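433aa long hypothetical phosphoribosylglycinamide formyl transferase (PDB 2DWC) is of unknown function but belongs to the ATP-grasp superfamily, with a PurT-type C-terminal domain, and binds adenosine-5'-diphosphate. Local coordinates at residues A151-I164 / E197-V209. Residues are numbered along the deposited sequence; the frame is centred on the assembly and turned at random.
With ADP (adenosine-5'-diphosphate), chain H.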
ATOM      1  N   ALA B 151     -31.600  33.520 -19.094  1.00 37.18           N
ATOM      2  CA  ALA B 151     -30.559  32.525 -19.356  1.00 38.62           C
ATOM      3  C   ALA B 151     -31.161  31.134 -19.566  1.00 29.85           C
ATOM      4  O   ALA B 151     -30.853  30.464 -20.548  1.00 35.70           O
ATOM      5  CB  ALA B 151     -29.555  32.504 -18.194  1.00 41.49           C
ATOM      6  N   CYS B 152     -32.015  30.692 -18.650  1.00 34.51           N
ATOM      7  CA  CYS B 152     -32.633  29.374 -18.800  1.00 37.44           C
ATOM      8  C   CYS B 152     -33.416  29.271 -20.111  1.00 41.64           C
ATOM      9  O   CYS B 152     -33.372  28.244 -20.790  1.00 38.13           O
ATOM     10  CB  CYS B 152     -33.547  29.066 -17.617  1.00 42.03           C
ATOM     11  SG  CYS B 152     -32.664  28.767 -16.051  1.00 38.67           S
ATOM     12  N   GLU B 153     -34.124  30.342 -20.469  1.00 39.70           N
ATOM     13  CA  GLU B 153     -34.893  30.367 -21.709  1.00 41.36           C
ATOM     14  C   GLU B 153     -33.970  30.300 -22.909  1.00 37.63           C
ATOM     15  O   GLU B 153     -34.230  29.573 -23.864  1.00 39.77           O
ATOM     16  CB  GLU B 153     -35.734  31.651 -21.805  1.00 40.45           C
ATOM     17  CG  GLU B 153     -36.979  31.657 -20.934  1.00 39.45           C
ATOM     18  CD  GLU B 153     -38.038  30.654 -21.400  1.00 42.65           C
ATOM     19  OE1 GLU B 153     -38.159  30.417 -22.627  1.00 47.32           O
ATOM     20  OE2 GLU B 153     -38.754  30.111 -20.537  1.00 40.71           O
ATOM     21  N   LYS B 154     -32.876  31.052 -22.858  1.00 37.50           N
ATOM     22  CA  LYS B 154     -31.929  31.064 -23.965  1.00 40.20           C
ATOM     23  C   LYS B 154     -31.152  29.757 -24.112  1.00 44.66           C
ATOM     24  O   LYS B 154     -30.831  29.339 -25.224  1.00 43.26           O
ATOM     25  CB  LYS B 154     -30.950  32.210 -23.789  1.00 44.88           C
ATOM     26  CG  LYS B 154     -30.403  32.780 -25.078  1.00 55.11           C
ATOM     27  CD  LYS B 154     -29.652  34.074 -24.773  1.00 59.48           C
ATOM     28  CE  LYS B 154     -30.023  35.196 -25.731  1.00 62.74           C
ATOM     29  NZ  LYS B 154     -29.385  36.481 -25.323  1.00 62.48           N
ATOM     30  N   ILE B 155     -30.820  29.124 -22.992  1.00 40.01           N
ATOM     31  CA  ILE B 155     -30.072  27.865 -23.041  1.00 39.80           C
ATOM     32  C   ILE B 155     -30.981  26.734 -23.499  1.00 42.51           C
ATOM     33  O   ILE B 155     -30.552  25.841 -24.226  1.00 43.18           O
ATOM     34  CB  ILE B 155     -29.492  27.522 -21.652  1.00 40.53           C
ATOM     35  CG1 ILE B 155     -28.361  28.500 -21.312  1.00 38.59           C
ATOM     36  CG2 ILE B 155     -29.038  26.077 -21.621  1.00 31.64           C
ATOM     37  CD1 ILE B 155     -27.190  28.463 -22.276  1.00 40.08           C
ATOM     38  N   GLY B 156     -32.242  26.787 -23.072  1.00 43.20           N
ATOM     39  CA  GLY B 156     -33.206  25.762 -23.444  1.00 45.18           C
ATOM     40  C   GLY B 156     -33.353  24.743 -22.334  1.00 47.73           C
ATOM     41  O   GLY B 156     -32.399  24.497 -21.600  1.00 44.49           O
ATOM     42  N   TYR B 157     -34.531  24.145 -22.192  1.00 43.75           N
ATOM     43  CA  TYR B 157     -34.730  23.166 -21.135  1.00 45.54           C
ATOM     44  C   TYR B 157     -34.583  21.752 -21.689  1.00 48.86           C
ATOM     45  O   TYR B 157     -34.784  21.523 -22.881  1.00 53.59           O
ATOM     46  CB  TYR B 157     -36.110  23.335 -20.486  1.00 44.77           C
ATOM     47  CG  TYR B 157     -36.416  24.747 -20.014  1.00 48.88           C
ATOM     48  CD1 TYR B 157     -37.028  25.673 -20.870  1.00 52.52           C
ATOM     49  CD2 TYR B 157     -36.109  25.154 -18.714  1.00 45.79           C
ATOM     50  CE1 TYR B 157     -37.328  26.972 -20.435  1.00 47.66           C
ATOM     51  CE2 TYR B 157     -36.402  26.444 -18.269  1.00 41.18           C
ATOM     52  CZ  TYR B 157     -37.015  27.350 -19.134  1.00 50.72           C
ATOM     53  OH  TYR B 157     -37.315  28.626 -18.702  1.00 43.42           O
ATOM     54  N   PRO B 158     -34.171  20.795 -20.841  1.00 47.26           N
ATOM     55  CA  PRO B 158     -33.839  20.983 -19.427  1.00 45.20           C
ATOM     56  C   PRO B 158     -32.424  21.564 -19.361  1.00 39.31           C
ATOM     57  O   PRO B 158     -31.603  21.281 -20.226  1.00 39.61           O
ATOM     58  CB  PRO B 158     -33.870  19.555 -18.857  1.00 37.76           C
ATOM     59  CG  PRO B 158     -34.603  18.769 -19.873  1.00 54.64           C
ATOM     60  CD  PRO B 158     -34.164  19.367 -21.174  1.00 50.56           C
ATOM     61  N   CYS B 159     -32.149  22.375 -18.347  1.00 36.16           N
ATOM     62  CA  CYS B 159     -30.813  22.942 -18.193  1.00 35.76           C
ATOM     63  C   CYS B 159     -30.345  22.777 -16.747  1.00 32.32           C
ATOM     64  O   CYS B 159     -31.143  22.512 -15.845  1.00 36.32           O
ATOM     65  CB  CYS B 159     -30.787  24.422 -18.614  1.00 40.37           C
ATOM     66  SG  CYS B 159     -31.989  25.489 -17.760  1.00 39.15           S
ATOM     67  N   HIS B 160     -29.039  22.902 -16.539  1.00 34.30           N
ATOM     68  CA  HIS B 160     -28.456  22.762 -15.205  1.00 36.93           C
ATOM     69  C   HIS B 160     -28.039  24.125 -14.658  1.00 30.39           C
ATOM     70  O   HIS B 160     -27.323  24.856 -15.334  1.00 35.76           O
ATOM     71  CB  HIS B 160     -27.199  21.878 -15.273  1.00 34.81           C
ATOM     72  CG  HIS B 160     -27.466  20.490 -15.755  1.00 36.76           C
ATOM     73  ND1 HIS B 160     -27.689  19.435 -14.896  1.00 37.89           N
ATOM     74  CD2 HIS B 160     -27.577  19.986 -17.007  1.00 35.54           C
ATOM     75  CE1 HIS B 160     -27.924  18.341 -15.599  1.00 40.00           C
ATOM     76  NE2 HIS B 160     -27.861  18.648 -16.881  1.00 36.51           N
ATOM     77  N   THR B 161     -28.460  24.449 -13.443  1.00 33.94           N
ATOM     78  CA  THR B 161     -28.060  25.715 -12.824  1.00 32.55           C
ATOM     79  C   THR B 161     -27.135  25.354 -11.662  1.00 33.89           C
ATOM     80  O   THR B 161     -27.447  24.469 -10.873  1.00 35.95           O
ATOM     81  CB  THR B 161     -29.261  26.506 -12.245  1.00 35.48           C
ATOM     82  OG1 THR B 161     -29.943  25.707 -11.275  1.00 38.09           O
ATOM     83  CG2 THR B 161     -30.234  26.887 -13.351  1.00 36.76           C
ATOM     84  N   LYS B 162     -26.011  26.047 -11.555  1.00 35.46           N
ATOM     85  CA  LYS B 162     -25.052  25.756 -10.488  1.00 33.62           C
ATOM     86  C   LYS B 162     -24.522  27.030  -9.862  1.00 33.71           C
ATOM     87  O   LYS B 162     -24.199  27.996 -10.560  1.00 33.53           O
ATOM     88  CB  LYS B 162     -23.869  24.941 -11.042  1.00 29.40           C
ATOM     89  CG  LYS B 162     -24.255  23.752 -11.920  1.00 35.28           C
ATOM     90  CD  LYS B 162     -23.034  23.164 -12.663  1.00 33.24           C
ATOM     91  CE  LYS B 162     -23.446  22.076 -13.677  1.00 27.27           C
ATOM     92  NZ  LYS B 162     -22.247  21.467 -14.349  1.00 31.15           N
ATOM     93  N   ALA B 163     -24.430  27.020  -8.534  1.00 37.87           N
ATOM     94  CA  ALA B 163     -23.896  28.153  -7.793  1.00 39.49           C
ATOM     95  C   ALA B 163     -22.418  28.285  -8.173  1.00 40.36           C
ATOM     96  O   ALA B 163     -21.697  27.279  -8.269  1.00 38.71           O
ATOM     97  CB  ALA B 163     -24.045  27.898  -6.298  1.00 37.74           C
ATOM     98  N   ILE B 164     -21.960  29.513  -8.389  1.00 36.97           N
ATOM     99  CA  ILE B 164     -20.569  29.744  -8.792  1.00 43.95           C
ATOM    100  C   ILE B 164     -19.517  29.247  -7.789  1.00 47.22           C
ATOM    101  O   ILE B 164     -18.378  28.959  -8.163  1.00 42.96           O
ATOM    102  CB  ILE B 164     -20.339  31.243  -9.107  1.00 46.86           C
ATOM    103  CG1 ILE B 164     -19.827  31.392 -10.540  1.00 44.28           C
ATOM    104  CG2 ILE B 164     -19.356  31.858  -8.121  1.00 49.51           C
ATOM    105  CD1 ILE B 164     -20.781  30.844 -11.590  1.00 41.68           C
ATOM    106  N   GLU B 197     -25.149  36.721  -5.553  1.00 55.75           N
ATOM    107  CA  GLU B 197     -25.447  35.373  -6.026  1.00 52.72           C
ATOM    108  C   GLU B 197     -25.171  35.231  -7.524  1.00 52.13           C
ATOM    109  O   GLU B 197     -25.840  35.845  -8.351  1.00 58.29           O
ATOM    110  CB  GLU B 197     -26.908  35.015  -5.732  1.00 50.86           C
ATOM    111  CG  GLU B 197     -27.285  33.585  -6.128  1.00 52.57           C
ATOM    112  CD  GLU B 197     -28.755  33.273  -5.894  1.00 52.68           C
ATOM    113  OE1 GLU B 197     -29.194  32.153  -6.248  1.00 45.55           O
ATOM    114  OE2 GLU B 197     -29.470  34.145  -5.357  1.00 43.85           O
ATOM    115  N   LYS B 198     -24.187  34.402  -7.860  1.00 51.55           N
ATOM    116  CA  LYS B 198     -23.791  34.164  -9.248  1.00 42.88           C
ATOM    117  C   LYS B 198     -24.118  32.707  -9.618  1.00 48.61           C
ATOM    118  O   LYS B 198     -23.875  31.786  -8.837  1.00 42.38           O
ATOM    119  CB  LYS B 198     -22.293  34.428  -9.403  1.00 49.17           C
ATOM    120  CG  LYS B 198     -21.791  34.368 -10.829  1.00 53.09           C
ATOM    121  CD  LYS B 198     -21.593  35.755 -11.409  1.00 53.93           C
ATOM    122  CE  LYS B 198     -21.282  35.670 -12.893  1.00 56.17           C
ATOM    123  NZ  LYS B 198     -20.779  36.947 -13.473  1.00 61.25           N
ATOM    124  N   ILE B 199     -24.677  32.492 -10.806  1.00 39.25           N
ATOM    125  CA  ILE B 199     -25.050  31.147 -11.221  1.00 40.23           C
ATOM    126  C   ILE B 199     -24.606  30.875 -12.650  1.00 38.14           C
ATOM    127  O   ILE B 199     -24.547  31.804 -13.470  1.00 38.64           O
ATOM    128  CB  ILE B 199     -26.595  30.964 -11.152  1.00 44.40           C
ATOM    129  CG1 ILE B 199     -27.068  30.982  -9.693  1.00 52.03           C
ATOM    130  CG2 ILE B 199     -27.005  29.678 -11.846  1.00 40.20           C
ATOM    131  CD1 ILE B 199     -28.585  30.894  -9.526  1.00 50.41           C
ATOM    132  N   ILE B 200     -24.245  29.620 -12.947  1.00 33.23           N
ATOM    133  CA  ILE B 200     -23.893  29.276 -14.315  1.00 33.40           C
ATOM    134  C   ILE B 200     -25.023  28.360 -14.763  1.00 33.14           C
ATOM    135  O   ILE B 200     -25.452  27.468 -14.025  1.00 31.18           O
ATOM    136  CB  ILE B 200     -22.500  28.555 -14.459  1.00 33.42           C
ATOM    137  CG1 ILE B 200     -22.265  28.199 -15.928  1.00 35.40           C
ATOM    138  CG2 ILE B 200     -22.440  27.310 -13.579  1.00 30.04           C
ATOM    139  CD1 ILE B 200     -20.906  27.580 -16.243  1.00 33.64           C
ATOM    140  N   VAL B 201     -25.547  28.636 -15.951  1.00 35.72           N
ATOM    141  CA  VAL B 201     -26.636  27.858 -16.517  1.00 30.63           C
ATOM    142  C   VAL B 201     -26.076  27.108 -17.709  1.00 29.12           C
ATOM    143  O   VAL B 201     -25.549  27.728 -18.639  1.00 30.96           O
ATOM    144  CB  VAL B 201     -27.794  28.783 -17.013  1.00 33.19           C
ATOM    145  CG1 VAL B 201     -28.910  27.928 -17.604  1.00 34.85           C
ATOM    146  CG2 VAL B 201     -28.330  29.616 -15.848  1.00 35.01           C
ATOM    147  N   GLU B 202     -26.198  25.780 -17.703  1.00 30.51           N
ATOM    148  CA  GLU B 202     -25.643  24.978 -18.790  1.00 32.50           C
ATOM    149  C   GLU B 202     -26.653  24.112 -19.519  1.00 27.54           C
ATOM    150  O   GLU B 202     -27.593  23.606 -18.911  1.00 31.21           O
ATOM    151  CB  GLU B 202     -24.569  24.009 -18.249  1.00 29.10           C
ATOM    152  CG  GLU B 202     -23.468  24.653 -17.432  1.00 32.06           C
ATOM    153  CD  GLU B 202     -22.460  23.612 -16.909  1.00 36.34           C
ATOM    154  OE1 GLU B 202     -21.680  23.940 -15.999  1.00 30.41           O
ATOM    155  OE2 GLU B 202     -22.457  22.472 -17.422  1.00 30.55           O
ATOM    156  N   GLU B 203     -26.401  23.876 -20.806  1.00 31.64           N
ATOM    157  CA  GLU B 203     -27.272  22.973 -21.553  1.00 37.17           C
ATOM    158  C   GLU B 203     -27.074  21.541 -21.030  1.00 42.70           C
ATOM    159  O   GLU B 203     -25.989  21.184 -20.543  1.00 38.24           O
ATOM    160  CB  GLU B 203     -26.942  23.000 -23.043  1.00 39.40           C
ATOM    161  CG  GLU B 203     -25.509  22.716 -23.339  1.00 47.60           C
ATOM    162  CD  GLU B 203     -25.294  22.170 -24.730  1.00 45.78           C
ATOM    163  OE1 GLU B 203     -24.164  22.285 -25.221  1.00 36.73           O
ATOM    164  OE2 GLU B 203     -26.242  21.617 -25.332  1.00 52.86           O
ATOM    165  N   HIS B 204     -28.116  20.719 -21.123  1.00 36.14           N
ATOM    166  CA  HIS B 204     -28.016  19.340 -20.671  1.00 39.41           C
ATOM    167  C   HIS B 204     -27.306  18.495 -21.714  1.00 44.93           C
ATOM    168  O   HIS B 204     -27.701  18.473 -22.880  1.00 42.98           O
ATOM    169  CB  HIS B 204     -29.400  18.749 -20.407  1.00 46.58           C
ATOM    170  CG  HIS B 204     -29.365  17.309 -19.997  1.00 47.22           C
ATOM    171  ND1 HIS B 204     -28.853  16.894 -18.785  1.00 49.25           N
ATOM    172  CD2 HIS B 204     -29.757  16.186 -20.645  1.00 49.82           C
ATOM    173  CE1 HIS B 204     -28.932  15.577 -18.703  1.00 48.87           C
ATOM    174  NE2 HIS B 204     -29.476  15.123 -19.818  1.00 46.69           N
ATOM    175  N   ILE B 205     -26.243  17.807 -21.308  1.00 38.61           N
ATOM    176  CA  ILE B 205     -25.514  16.948 -22.231  1.00 39.92           C
ATOM    177  C   ILE B 205     -26.009  15.517 -22.052  1.00 41.49           C
ATOM    178  O   ILE B 205     -26.034  14.987 -20.937  1.00 36.70           O
ATOM    179  CB  ILE B 205     -23.985  16.981 -21.974  1.00 42.32           C
ATOM    180  CG1 ILE B 205     -23.445  18.407 -22.154  1.00 41.01           C
ATOM    181  CG2 ILE B 205     -23.276  16.063 -22.960  1.00 34.74           C
ATOM    182  CD1 ILE B 205     -23.747  18.995 -23.534  1.00 44.31           C
ATOM    183  N   ASP B 206     -26.458  14.907 -23.141  1.00 45.13           N
ATOM    184  CA  ASP B 206     -26.918  13.527 -23.064  1.00 50.21           C
ATOM    185  C   ASP B 206     -25.668  12.710 -23.363  1.00 48.16           C
ATOM    186  O   ASP B 206     -25.306  12.512 -24.522  1.00 58.83           O
ATOM    187  CB  ASP B 206     -27.997  13.249 -24.118  1.00 51.82           C
ATOM    188  CG  ASP B 206     -28.644  11.878 -23.942  1.00 58.80           C
ATOM    189  OD1 ASP B 206     -29.254  11.396 -24.918  1.00 61.52           O
ATOM    190  OD2 ASP B 206     -28.550  11.291 -22.832  1.00 53.02           O
ATOM    191  N   PHE B 207     -24.981  12.269 -22.315  1.00 46.83           N
ATOM    192  CA  PHE B 207     -23.765  11.495 -22.519  1.00 35.05           C
ATOM    193  C   PHE B 207     -23.947  10.033 -22.121  1.00 29.87           C
ATOM    194  O   PHE B 207     -24.878   9.676 -21.395  1.00 32.96           O
ATOM    195  CB  PHE B 207     -22.596  12.125 -21.732  1.00 36.30           C
ATOM    196  CG  PHE B 207     -22.853  12.255 -20.265  1.00 31.87           C
ATOM    197  CD1 PHE B 207     -23.192  13.488 -19.716  1.00 38.95           C
ATOM    198  CD2 PHE B 207     -22.786  11.147 -19.428  1.00 33.50           C
ATOM    199  CE1 PHE B 207     -23.460  13.617 -18.359  1.00 37.26           C
ATOM    200  CE2 PHE B 207     -23.054  11.255 -18.061  1.00 36.89           C
ATOM    201  CZ  PHE B 207     -23.393  12.496 -17.519  1.00 37.48           C
ATOM    202  N   ASP B 208     -23.044   9.198 -22.615  1.00 31.55           N
ATOM    203  CA  ASP B 208     -23.048   7.768 -22.331  1.00 29.16           C
ATOM    204  C   ASP B 208     -22.394   7.526 -20.981  1.00 30.89           C
ATOM    205  O   ASP B 208     -22.861   6.711 -20.181  1.00 31.28           O
ATOM    206  CB  ASP B 208     -22.243   7.032 -23.397  1.00 41.37           C
ATOM    207  CG  ASP B 208     -22.879   7.107 -24.775  1.00 48.31           C
ATOM    208  OD1 ASP B 208     -22.127   6.989 -25.768  1.00 46.59           O
ATOM    209  OD2 ASP B 208     -24.118   7.264 -24.850  1.00 43.07           O
ATOM    210  N   VAL B 209     -21.303   8.239 -20.734  1.00 28.33           N
ATOM    211  CA  VAL B 209     -20.600   8.060 -19.469  1.00 31.64           C
ATOM    212  C   VAL B 209     -19.736   9.262 -19.153  1.00 29.27           C
ATOM    213  O   VAL B 209     -19.349  10.010 -20.042  1.00 26.80           O
ATOM    214  CB  VAL B 209     -19.705   6.809 -19.540  1.00 28.93           C
ATOM    215  CG1 VAL B 209     -18.589   7.024 -20.572  1.00 26.18           C
ATOM    216  CG2 VAL B 209     -19.148   6.449 -18.150  1.00 38.41           C
TER
HETATM  217  PB  ADP H 502     -19.961  19.053  -8.774  1.00 75.03           P
HETATM  218  O1B ADP H 502     -18.527  19.006  -8.411  1.00 77.88           O
HETATM  219  O2B ADP H 502     -20.939  17.786  -8.583  1.00 79.04           O
HETATM  220  O3B ADP H 502     -20.764  20.443  -8.887  1.00 74.12           O
HETATM  221  PA  ADP H 502     -21.018  19.276 -11.362  1.00 45.27           P
HETATM  222  O1A ADP H 502     -22.081  20.053 -10.686  1.00 70.72           O
HETATM  223  O2A ADP H 502     -20.328  20.133 -12.535  1.00 55.90           O
HETATM  224  O3A ADP H 502     -19.827  18.854 -10.366  1.00 70.87           O
HETATM  225  O5' ADP H 502     -21.587  17.926 -12.023  1.00 56.51           O
HETATM  226  C5' ADP H 502     -22.242  16.947 -11.215  1.00 51.07           C
HETATM  227  C4' ADP H 502     -22.995  15.980 -12.128  1.00 55.00           C
HETATM  228  O4' ADP H 502     -24.179  16.570 -12.688  1.00 44.72           O
HETATM  229  C3' ADP H 502     -22.119  15.642 -13.333  1.00 54.03           C
HETATM  230  O3' ADP H 502     -21.182  14.628 -12.960  1.00 56.85           O
HETATM  231  C2' ADP H 502     -23.208  15.047 -14.221  1.00 49.53           C
HETATM  232  O2' ADP H 502     -23.636  13.798 -13.671  1.00 49.12           O
HETATM  233  C1' ADP H 502     -24.309  16.093 -14.040  1.00 47.83           C
HETATM  234  N9  ADP H 502     -24.097  17.250 -14.940  1.00 45.52           N
HETATM  235  C8  ADP H 502     -23.487  18.390 -14.633  1.00 42.23           C
HETATM  236  N7  ADP H 502     -23.508  19.205 -15.689  1.00 34.96           N
HETATM  237  C5  ADP H 502     -24.140  18.579 -16.671  1.00 40.79           C
HETATM  238  C6  ADP H 502     -24.458  18.907 -17.987  1.00 42.75           C
HETATM  239  N6  ADP H 502     -24.152  20.104 -18.476  1.00 32.22           N
HETATM  240  N1  ADP H 502     -25.106  18.005 -18.739  1.00 34.78           N
HETATM  241  C2  ADP H 502     -25.449  16.826 -18.254  1.00 37.62           C
HETATM  242  N3  ADP H 502     -25.166  16.483 -17.007  1.00 40.78           N
HETATM  243  C4  ADP H 502     -24.518  17.329 -16.199  1.00 45.22           C
HETATM  244  O   HOH W   1     -30.527  21.760 -22.549  1.00 44.09           O
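Strands 159-163 and 199-203 pair antiparallel at the centre of a four-stranded sheet, one face packed under helix 145-155 and the other, with H160, K162 and E202, turned to ADP. H160 and E202 exchange reciprocal backbone hydrogen bonds; K162 and I200 repeat the pattern. On the helix side, V201 suits its place because its two methyls diverge: CG1, anti to the backbone N (chi1 180°), meets I155 CG1 at 3.8 Å and C159 SG, while CG2 lies against A151 CB. This small antiparallel sheet backed by helices belongs to the ATP-grasp fold, in which the nucleotide lies in the cleft between two alpha+beta lobes. K162 has the length to span from strand to nucleotide: its extended chain carries NZ to ADP N7 (2.9 Å) and O2A. Its weak salt bridge with E202 OE1 (3.0 Å) would favour the charged ammonium. E202 OE2, also bonded to S137, accepts from ADP N6 at 3.1 Å, as does E203 O, while I205 N donates to ADP N1. The flat H160 ring can stack on the adenine, ADP C5 sitting over its middle, 3.7 Å above its plane, while NE2 at its edge shares a 2.8 Å hydrogen bond with H204 ND1.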